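Local coordinates for protein D-lactate dehydrogenase (Fermentative) (Pseudomonas aeruginosa, PDB 6ABJ) that probably catalyses the NAD(H)-dependent interconversion of pyruvate and D-lactate as a tetrameric D-isomer-specific 2-hydroxyacid dehydrogenase, at residues B[70-74]-B[75-79]. Numbering follows the deposited sequence.
Sequences DDLSR and PVLER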
loop_
_atom_site.group_PDB
_atom_site.type_symbol
_atom_site.label_atom_id
_atom_site.label_comp_id
_atom_site.label_asym_id
_atom_site.label_seq_id
_atom_site.Cartn_x
_atom_site.Cartn_y
_atom_site.Cartn_z
ATOM N N ASP B 70 5.936 -16.346 -23.722
ATOM C CA ASP B 70 6.892 -17.361 -24.133
ATOM C C ASP B 70 7.596 -16.968 -25.452
ATOM O O ASP B 70 7.034 -16.304 -26.334
ATOM C CB ASP B 70 6.176 -18.705 -24.286
ATOM C CG ASP B 70 5.799 -19.331 -22.949
ATOM O OD1 ASP B 70 6.673 -19.409 -22.054
ATOM O OD2 ASP B 70 4.638 -19.788 -22.792
ATOM N N ASP B 71 8.843 -17.365 -25.569
ATOM C CA ASP B 71 9.633 -16.974 -26.733
ATOM C C ASP B 71 9.495 -18.049 -27.839
ATOM O O ASP B 71 9.999 -19.147 -27.664
ATOM C CB ASP B 71 11.094 -16.810 -26.312
ATOM C CG ASP B 71 11.995 -16.394 -27.454
ATOM O OD1 ASP B 71 11.522 -16.133 -28.600
ATOM O OD2 ASP B 71 13.208 -16.347 -27.180
ATOM N N LEU B 72 8.786 -17.703 -28.907
ATOM C CA LEU B 72 8.625 -18.603 -30.077
ATOM C C LEU B 72 9.225 -17.982 -31.346
ATOM O O LEU B 72 8.608 -17.977 -32.478
ATOM C CB LEU B 72 7.134 -18.923 -30.272
ATOM C CG LEU B 72 6.595 -19.880 -29.198
ATOM C CD1 LEU B 72 5.069 -19.863 -29.149
ATOM C CD2 LEU B 72 7.113 -21.287 -29.465
ATOM N N SER B 73 10.423 -17.432 -31.163
ATOM C CA SER B 73 11.205 -16.910 -32.295
ATOM C C SER B 73 11.826 -18.119 -33.003
ATOM O O SER B 73 11.789 -19.235 -32.475
ATOM C CB SER B 73 12.305 -15.913 -31.784
ATOM O OG SER B 73 13.054 -16.570 -30.785
ATOM N N ARG B 74 12.386 -17.888 -34.185
ATOM C CA ARG B 74 13.005 -18.977 -34.970
ATOM C C ARG B 74 13.945 -19.884 -34.185
ATOM O O ARG B 74 13.797 -21.108 -34.245
ATOM C CB ARG B 74 13.708 -18.432 -36.221
ATOM C CG ARG B 74 14.555 -19.485 -36.945
ATOM C CD ARG B 74 15.268 -18.945 -38.188
ATOM N NE ARG B 74 14.356 -18.950 -39.350
ATOM C CZ ARG B 74 13.955 -20.049 -40.022
ATOM N NH1 ARG B 74 14.391 -21.264 -39.684
ATOM N NH2 ARG B 74 13.106 -19.935 -41.043
ATOM N N PRO B 75 14.903 -19.310 -33.409
ATOM C CA PRO B 75 15.784 -20.254 -32.710
ATOM C C PRO B 75 15.065 -21.253 -31.785
ATOM O O PRO B 75 15.495 -22.425 -31.623
ATOM C CB PRO B 75 16.711 -19.325 -31.891
ATOM C CG PRO B 75 16.808 -18.073 -32.723
ATOM C CD PRO B 75 15.462 -17.941 -33.433
ATOM N N VAL B 76 14.009 -20.795 -31.139
ATOM C CA VAL B 76 13.297 -21.672 -30.215
ATOM C C VAL B 76 12.488 -22.734 -30.985
ATOM O O VAL B 76 12.449 -23.894 -30.585
ATOM C CB VAL B 76 12.375 -20.886 -29.287
ATOM C CG1 VAL B 76 11.556 -21.874 -28.460
ATOM C CG2 VAL B 76 13.212 -19.971 -28.377
ATOM N N LEU B 77 11.837 -22.305 -32.043
ATOM C CA LEU B 77 11.024 -23.219 -32.876
ATOM C C LEU B 77 11.897 -24.360 -33.460
ATOM O O LEU B 77 11.540 -25.567 -33.366
ATOM C CB LEU B 77 10.385 -22.417 -33.999
ATOM C CG LEU B 77 9.301 -21.415 -33.588
ATOM C CD1 LEU B 77 9.042 -20.363 -34.660
ATOM C CD2 LEU B 77 8.008 -22.162 -33.215
ATOM N N GLU B 78 13.062 -23.968 -34.007
ATOM C CA GLU B 78 14.023 -24.948 -34.566
ATOM C C GLU B 78 14.363 -26.006 -33.542
ATOM O O GLU B 78 14.432 -27.167 -33.860
ATOM C CB GLU B 78 15.342 -24.285 -35.026
ATOM C CG GLU B 78 15.195 -23.226 -36.111
ATOM C CD GLU B 78 16.525 -22.651 -36.618
ATOM O OE1 GLU B 78 17.576 -22.996 -36.047
ATOM O OE2 GLU B 78 16.546 -21.832 -37.573
ATOM N N ARG B 79 14.571 -25.588 -32.299
ATOM C CA ARG B 79 14.951 -26.514 -31.248
ATOM C C ARG B 79 13.789 -27.467 -30.867
ATOM O O ARG B 79 13.971 -28.675 -30.694
ATOM C CB ARG B 79 15.439 -25.688 -30.039
ATOM C CG ARG B 79 15.928 -26.478 -28.806
ATOM C CD ARG B 79 16.946 -27.620 -29.022
ATOM N NE ARG B 79 16.830 -28.756 -28.074
ATOM C CZ ARG B 79 15.772 -29.588 -27.965
ATOM N NH1 ARG B 79 14.657 -29.391 -28.659
ATOM N NH2 ARG B 79 15.802 -30.606 -27.108
#
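The Arg74 guanidinium receives the Glu78 carboxylate at its own edge: NH1 lies 3.1 Å from OE2 in a salt bridge whose hydrogen bond is nearly straight (169°). The planes lie 67° apart; OE2 stays close to the guanidinium plane and accepts through its anti lone pair. A bend at chi3 (-83°) turns the guanidinium edge toward the glutamate, and OE2 lies against Arg74 CG and CD. The Asp71 carboxylate takes two bonds at OD1 from the same face, from Ser73 OG at 2.7 Å on the syn side and from Ser73 N at 3.1 Å, while OD2 lies 3.8 Å from Val76 CG2. The bond from Ser73 N to Asp71 OD1 closes an Asx turn in the loop between strand 63-66 and helix 74-82 of the substrate-binding domain. Ser73 sits at the N-cap position, but its hydroxyl turns back to Asp71. Ser73 O accepts from Leu77 N, and Arg74 O from Glu78 N. Asp71 O, buried without a polar partner, faces Val76 CG1 at 3.2 Å. Leu72 crosses Leu77 at about a right angle, CD2 to CD2 4.0 Å; Leu72 packs on Val88 and Leu90 of strand 87-90, and Leu77 on Ala102 of helix 100-105.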